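Local coordinates for aminopeptidase N family protein (Idiomarina loihiensis L2TR, PDB 4FGM) that probably works as a zinc-dependent aminopeptidase of the M61 family, removing residues from the amino ends of peptides, at residues P38-I43 with K361-N366; Q302-E307 with S350-S355. All coordinates share one frame; numbering follows the deposited sequence.

Both contacts border the pocket that holds maleic acid, their centres about 13 Å apart. Contact 1 is partly buried and bridges two family regions, setting a loop of the M61 N-terminal domain against the end of helix 358-362; it works by packing on a tyrosine ring. Contact 2 is fully buried, within the M61 peptidase region, and joins two short helices, 303-306 and 351-356, through a serine hydroxyl and apolar side chains, with a zinc ligand directly after the first helix. Helices 351-356 and 358-362 follow each other in the chain, and the contacts touch where Tyr41 CD2 meets Leu303 CD1 at 3.6 Å.

Contact 1 (P38-I43 with K361-N366); sequences PGSYLI and KFYQQN. With MAE (maleic acid), chain B.
Tyr363 lays its ring against the backbone of Tyr41 and the side chain of Leu42, and this ring carries most of the contact. The Tyr41 carbonyl comes closest, its O 3.2 Å from Tyr363 CD1, with the carbonyl carbon above one face of the ring and offset toward the rim. The backbone N of Tyr41 lies over that ring too, 3.6 Å from Tyr363 CZ. Beyond the backbone, the two tyrosine side chains cross at a slant, and Tyr41 CB touches Tyr363 CE1 at 3.8 Å. Leu42 takes the other end of the tyrosine: its CD1 rests 3.8 Å from Tyr363 CB, while its CB approaches CD2. A chi2 of 66° places that same Leu42 CD1 methyl where it also meets Gln364 CG, at 3.7 Å. The amide of Gln364 turns back to helix 358-362, where NE2 is hydrogen-bonded to Trp359 O.

Farther out, an inverse gamma turn centred on Tyr41, with Leu42 N bonded to Ser40 O, shapes the loop that meets the ring. Ser40 OG lies 3.9 Å from Tyr363 CE2 but bonds to Arg44 NH1, and Arg95 touches the same serine. On the opposite segment, a type I beta turn from Phe362 to Gln365 follows the helix and carries Tyr363; Tyr376 packs against that tyrosine.

Gly39, Ser40 and Tyr363 all line the maleic acid pocket. Across the two segments the chemistry is van der Waals packing of a ring on peptide atoms and methyl groups, which implies that shape, more than directed bonds, fits the N-terminal domain loop to this wall of the pocket.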
loop_
_atom_site.group_PDB
_atom_site.type_symbol
_atom_site.label_atom_id
_atom_site.label_comp_id
_atom_site.label_asym_id
_atom_site.label_seq_id
_atom_site.Cartn_x
_atom_site.Cartn_y
_atom_site.Cartn_z
ATOM N N PRO A 38 -12.067 -2.475 1.234
ATOM C CA PRO A 38 -11.134 -3.385 1.911
ATOM C C PRO A 38 -9.696 -3.151 1.471
ATOM O O PRO A 38 -9.424 -2.967 0.292
ATOM C CB PRO A 38 -11.652 -4.773 1.514
ATOM C CG PRO A 38 -13.150 -4.557 1.487
ATOM C CD PRO A 38 -13.280 -3.193 0.788
ATOM N N GLY A 39 -8.780 -3.143 2.434
ATOM C CA GLY A 39 -7.379 -2.946 2.117
ATOM C C GLY A 39 -6.908 -1.512 2.247
ATOM O O GLY A 39 -5.720 -1.269 2.261
ATOM N N SER A 40 -7.834 -0.566 2.339
ATOM C CA SER A 40 -7.487 0.845 2.472
ATOM C C SER A 40 -8.364 1.368 3.602
ATOM O O SER A 40 -9.526 1.741 3.399
ATOM C CB SER A 40 -7.787 1.583 1.169
ATOM O OG SER A 40 -7.243 2.886 1.191
ATOM N N TYR A 41 -7.784 1.408 4.794
ATOM C CA TYR A 41 -8.515 1.799 5.986
ATOM C C TYR A 41 -8.740 3.277 6.213
ATOM O O TYR A 41 -8.183 3.873 7.135
ATOM C CB TYR A 41 -7.836 1.141 7.187
ATOM C CG TYR A 41 -7.465 -0.297 6.861
ATOM C CD1 TYR A 41 -8.458 -1.260 6.655
ATOM C CD2 TYR A 41 -6.135 -0.664 6.641
ATOM C CE1 TYR A 41 -8.135 -2.551 6.232
ATOM C CE2 TYR A 41 -5.803 -1.946 6.215
ATOM C CZ TYR A 41 -6.808 -2.883 6.013
ATOM O OH TYR A 41 -6.486 -4.148 5.581
ATOM N N LEU A 42 -9.584 3.851 5.361
ATOM C CA LEU A 42 -9.958 5.258 5.431
ATOM C C LEU A 42 -11.382 5.423 4.888
ATOM O O LEU A 42 -11.690 4.995 3.768
ATOM C CB LEU A 42 -8.992 6.120 4.612
ATOM C CG LEU A 42 -9.298 7.625 4.610
ATOM C CD1 LEU A 42 -9.102 8.203 6.019
ATOM C CD2 LEU A 42 -8.394 8.336 3.614
ATOM N N ILE A 43 -12.253 6.028 5.688
ATOM C CA ILE A 43 -13.623 6.252 5.265
ATOM C C ILE A 43 -13.536 7.207 4.081
ATOM O O ILE A 43 -12.996 8.309 4.215
ATOM C CB ILE A 43 -14.457 6.909 6.387
ATOM C CG1 ILE A 43 -14.559 5.968 7.581
ATOM C CG2 ILE A 43 -15.838 7.269 5.867
ATOM C CD1 ILE A 43 -15.236 4.657 7.269
ATOM N N LYS A 361 -5.228 8.368 12.898
ATOM C CA LYS A 361 -3.817 8.640 13.119
ATOM C C LYS A 361 -2.913 8.367 11.927
ATOM O O LYS A 361 -2.035 9.166 11.621
ATOM C CB LYS A 361 -3.318 7.848 14.321
ATOM C CG LYS A 361 -3.832 8.378 15.635
ATOM C CD LYS A 361 -3.140 9.667 16.025
ATOM C CE LYS A 361 -3.552 10.089 17.431
ATOM N NZ LYS A 361 -2.779 11.268 17.905
ATOM N N PHE A 362 -3.123 7.249 11.246
ATOM C CA PHE A 362 -2.267 6.920 10.116
ATOM C C PHE A 362 -2.747 7.461 8.774
ATOM O O PHE A 362 -2.032 8.212 8.127
ATOM C CB PHE A 362 -2.069 5.403 10.031
ATOM C CG PHE A 362 -0.927 4.994 9.148
ATOM C CD1 PHE A 362 -1.135 4.709 7.800
ATOM C CD2 PHE A 362 0.368 4.921 9.659
ATOM C CE1 PHE A 362 -0.066 4.354 6.971
ATOM C CE2 PHE A 362 1.448 4.570 8.840
ATOM C CZ PHE A 362 1.231 4.285 7.494
ATOM N N TYR A 363 -3.954 7.092 8.357
ATOM C CA TYR A 363 -4.473 7.552 7.066
ATOM C C TYR A 363 -4.806 9.040 6.979
ATOM O O TYR A 363 -4.965 9.576 5.891
ATOM C CB TYR A 363 -5.700 6.729 6.648
ATOM C CG TYR A 363 -5.336 5.420 5.984
ATOM C CD1 TYR A 363 -5.056 4.282 6.739
ATOM C CD2 TYR A 363 -5.239 5.331 4.595
ATOM C CE1 TYR A 363 -4.691 3.090 6.124
ATOM C CE2 TYR A 363 -4.876 4.150 3.971
ATOM C CZ TYR A 363 -4.602 3.028 4.737
ATOM O OH TYR A 363 -4.253 1.850 4.110
ATOM N N GLN A 364 -4.926 9.702 8.119
ATOM C CA GLN A 364 -5.213 11.128 8.129
ATOM C C GLN A 364 -4.035 11.841 8.793
ATOM O O GLN A 364 -4.181 12.934 9.337
ATOM C CB GLN A 364 -6.511 11.409 8.895
ATOM C CG GLN A 364 -7.764 10.856 8.224
ATOM C CD GLN A 364 -9.035 11.152 9.006
ATOM O OE1 GLN A 364 -9.361 12.313 9.270
ATOM N NE2 GLN A 364 -9.762 10.100 9.378
ATOM N N GLN A 365 -2.866 11.203 8.743
ATOM C CA GLN A 365 -1.653 11.761 9.323
ATOM C C GLN A 365 -1.260 13.029 8.580
ATOM O O GLN A 365 -1.674 13.245 7.440
ATOM C CB GLN A 365 -0.492 10.751 9.254
ATOM C CG GLN A 365 -0.078 10.316 7.835
ATOM C CD GLN A 365 1.131 9.371 7.829
ATOM O OE1 GLN A 365 2.267 9.800 7.634
ATOM N NE2 GLN A 365 0.884 8.080 8.061
ATOM N N ASN A 366 -0.465 13.865 9.241
ATOM C CA ASN A 366 0.010 15.098 8.644
ATOM C C ASN A 366 1.506 15.305 8.905
ATOM O O ASN A 366 2.250 14.347 9.132
ATOM C CB ASN A 366 -0.797 16.297 9.163
ATOM C CG ASN A 366 -0.831 16.373 10.675
ATOM O OD1 ASN A 366 0.160 16.084 11.345
ATOM N ND2 ASN A 366 -1.968 16.784 11.220
HETATM C C1 MAE B . -1.241 -1.822 1.147
HETATM O O1 MAE B . -1.470 -1.818 2.407
HETATM O O2 MAE B . -1.225 -2.925 0.555
HETATM C C2 MAE B . -1.061 -0.516 0.475
HETATM C C3 MAE B . -1.926 0.450 0.177
HETATM C C4 MAE B . -3.357 0.458 0.465
HETATM O O3 MAE B . -4.002 -0.461 1.004
HETATM O O4 MAE B . -3.934 1.523 0.162
#

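Contact 2 (Q302-E307 with S350-S355). With ZN (zinc ion), chain C; MAE (maleic acid), chain B.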
loop_
_atom_site.group_PDB
_atom_site.type_symbol
_atom_site.label_atom_id
_atom_site.label_comp_id
_atom_site.label_asym_id
_atom_site.label_seq_id
_atom_site.Cartn_x
_atom_site.Cartn_y
_atom_site.Cartn_z
ATOM N N GLN A 302 -4.222 -5.697 14.380
ATOM C CA GLN A 302 -3.405 -6.684 13.685
ATOM C C GLN A 302 -2.653 -6.269 12.417
ATOM O O GLN A 302 -1.961 -7.093 11.813
ATOM C CB GLN A 302 -4.262 -7.914 13.389
ATOM C CG GLN A 302 -4.778 -8.599 14.646
ATOM C CD GLN A 302 -5.684 -9.772 14.343
ATOM O OE1 GLN A 302 -5.333 -10.660 13.565
ATOM N NE2 GLN A 302 -6.855 -9.787 14.964
ATOM N N LEU A 303 -2.762 -5.009 12.005
ATOM C CA LEU A 303 -2.059 -4.582 10.800
ATOM C C LEU A 303 -0.537 -4.668 10.935
ATOM O O LEU A 303 0.179 -4.616 9.933
ATOM C CB LEU A 303 -2.479 -3.168 10.406
ATOM C CG LEU A 303 -3.953 -3.031 9.995
ATOM C CD1 LEU A 303 -4.204 -1.624 9.468
ATOM C CD2 LEU A 303 -4.300 -4.061 8.923
ATOM N N TRP A 304 -0.037 -4.810 12.162
ATOM C CA TRP A 304 1.409 -4.928 12.368
ATOM C C TRP A 304 1.849 -6.236 11.729
ATOM O O TRP A 304 2.996 -6.397 11.304
ATOM C CB TRP A 304 1.760 -4.966 13.863
ATOM C CG TRP A 304 1.242 -6.183 14.597
ATOM C CD1 TRP A 304 0.066 -6.286 15.298
ATOM C CD2 TRP A 304 1.880 -7.463 14.703
ATOM N NE1 TRP A 304 -0.062 -7.546 15.831
ATOM C CE2 TRP A 304 1.033 -8.289 15.482
ATOM C CE3 TRP A 304 3.083 -7.993 14.218
ATOM C CZ2 TRP A 304 1.354 -9.614 15.787
ATOM C CZ3 TRP A 304 3.404 -9.315 14.524
ATOM C CH2 TRP A 304 2.540 -10.110 15.301
ATOM N N PHE A 305 0.918 -7.179 11.670
ATOM C CA PHE A 305 1.198 -8.476 11.091
ATOM C C PHE A 305 0.816 -8.501 9.612
ATOM O O PHE A 305 1.631 -8.849 8.747
ATOM C CB PHE A 305 0.444 -9.563 11.879
ATOM C CG PHE A 305 0.545 -10.938 11.273
ATOM C CD1 PHE A 305 -0.366 -11.357 10.293
ATOM C CD2 PHE A 305 1.564 -11.804 11.659
ATOM C CE1 PHE A 305 -0.257 -12.622 9.706
ATOM C CE2 PHE A 305 1.686 -13.070 11.082
ATOM C CZ PHE A 305 0.772 -13.484 10.101
ATOM N N TYR A 306 -0.416 -8.111 9.317
ATOM C CA TYR A 306 -0.888 -8.124 7.942
ATOM C C TYR A 306 -0.171 -7.148 7.018
ATOM O O TYR A 306 -0.055 -7.392 5.819
ATOM C CB TYR A 306 -2.406 -7.934 7.929
ATOM C CG TYR A 306 -3.076 -9.195 8.405
ATOM C CD1 TYR A 306 -3.010 -10.362 7.636
ATOM C CD2 TYR A 306 -3.660 -9.270 9.666
ATOM C CE1 TYR A 306 -3.500 -11.573 8.117
ATOM C CE2 TYR A 306 -4.152 -10.480 10.160
ATOM C CZ TYR A 306 -4.063 -11.628 9.378
ATOM O OH TYR A 306 -4.496 -12.838 9.864
ATOM N N GLU A 307 0.321 -6.048 7.571
ATOM C CA GLU A 307 1.064 -5.101 6.755
ATOM C C GLU A 307 2.553 -5.261 7.051
ATOM O O GLU A 307 3.378 -5.222 6.136
ATOM C CB GLU A 307 0.615 -3.662 7.028
ATOM C CG GLU A 307 -0.740 -3.303 6.422
ATOM C CD GLU A 307 -0.813 -3.582 4.928
ATOM O OE1 GLU A 307 0.235 -3.863 4.323
ATOM O OE2 GLU A 307 -1.918 -3.513 4.357
ATOM N N SER A 350 2.306 2.796 20.267
ATOM C CA SER A 350 2.742 1.416 20.082
ATOM C C SER A 350 2.280 0.997 18.693
ATOM O O SER A 350 1.373 1.610 18.123
ATOM C CB SER A 350 2.133 0.490 21.146
ATOM O OG SER A 350 0.725 0.420 21.046
ATOM N N VAL A 351 2.904 -0.041 18.147
ATOM C CA VAL A 351 2.563 -0.516 16.814
ATOM C C VAL A 351 1.116 -1.009 16.714
ATOM O O VAL A 351 0.448 -0.795 15.695
ATOM C CB VAL A 351 3.538 -1.636 16.358
ATOM C CG1 VAL A 351 3.178 -2.957 17.018
ATOM C CG2 VAL A 351 3.520 -1.757 14.846
ATOM N N THR A 352 0.626 -1.657 17.767
ATOM C CA THR A 352 -0.742 -2.157 17.759
ATOM C C THR A 352 -1.720 -0.997 17.842
ATOM O O THR A 352 -2.795 -1.028 17.239
ATOM C CB THR A 352 -1.004 -3.123 18.934
ATOM O OG1 THR A 352 -0.543 -2.535 20.159
ATOM C CG2 THR A 352 -0.294 -4.440 18.694
ATOM N N GLU A 353 -1.343 0.025 18.601
ATOM C CA GLU A 353 -2.173 1.216 18.751
ATOM C C GLU A 353 -2.288 1.914 17.392
ATOM O O GLU A 353 -3.355 2.393 17.022
ATOM C CB GLU A 353 -1.546 2.155 19.791
ATOM C CG GLU A 353 -2.235 3.491 19.952
ATOM C CD GLU A 353 -1.533 4.382 20.968
ATOM O OE1 GLU A 353 -0.427 4.004 21.430
ATOM O OE2 GLU A 353 -2.084 5.461 21.295
ATOM N N SER A 354 -1.185 1.946 16.649
ATOM C CA SER A 354 -1.156 2.574 15.332
ATOM C C SER A 354 -2.086 1.849 14.352
ATOM O O SER A 354 -2.781 2.488 13.553
ATOM C CB SER A 354 0.276 2.580 14.781
ATOM O OG SER A 354 0.340 3.190 13.505
ATOM N N SER A 355 -2.090 0.519 14.416
ATOM C CA SER A 355 -2.943 -0.290 13.552
ATOM C C SER A 355 -4.400 0.017 13.881
ATOM O O SER A 355 -5.225 0.251 12.992
ATOM C CB SER A 355 -2.666 -1.777 13.786
ATOM O OG SER A 355 -3.621 -2.607 13.143
HETATM ZN ZN ZN C . -0.000 -3.976 2.140
HETATM C C1 MAE B . -1.241 -1.822 1.147
HETATM O O1 MAE B . -1.470 -1.818 2.407
HETATM O O2 MAE B . -1.225 -2.925 0.555
HETATM C C2 MAE B . -1.061 -0.516 0.475
HETATM C C3 MAE B . -1.926 0.450 0.177
HETATM C C4 MAE B . -3.357 0.458 0.465
HETATM O O3 MAE B . -4.002 -0.461 1.004
HETATM O O4 MAE B . -3.934 1.523 0.162
#
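Trp304 meets Val351 and Thr352 across the contact, while one face of its indole is covered from within its own segment by Phe305 CB, over the centre of the ring. Thr352 lies alongside the tryptophan, pointing the same way, and brings CG2 to 3.9 Å from Trp304 CD1. CB of the tryptophan touches Val351 CG2 at 3.8 Å. Leu444 of helix 437-445 packs on the tryptophan side chain as well. The Tyr306 ring has Phe305 CD1 over the centre of one face and Gln302 OE1 at its edge, in plane; Thr419 OG1 is hydrogen-bonded to both Gln302 OE1 and Tyr306 OH.

Polar contact between the helices falls to Ser355. Its OG accepts from Leu303 N at 2.8 Å, with an N-H...O angle of 150°, and is also bonded to Thr300 O. Leu303 CB crowds the same hydroxyl, 3.0 Å from OG. At the start of the second helix, Ser350 and Glu353 form a capping box: Glu353 N bonds to Ser350 OG and Ser350 N to Glu353 OE1.

Glu307, just past helix 303-306, binds the zinc ion through OE1 at 2.2 Å; His273 and His277 supply the remaining protein ligands, and maleic acid O2 coordinates the metal as well. The Leu303 N to Ser355 OG bond thus ties the start of helix 303-306, which Glu307 directly follows, to helix 351-356. Leu303 O in turn accepts from Glu307 N at 2.8 Å, so the serine holds the backbone that leads to the zinc ligand, consistent with a part in placing it.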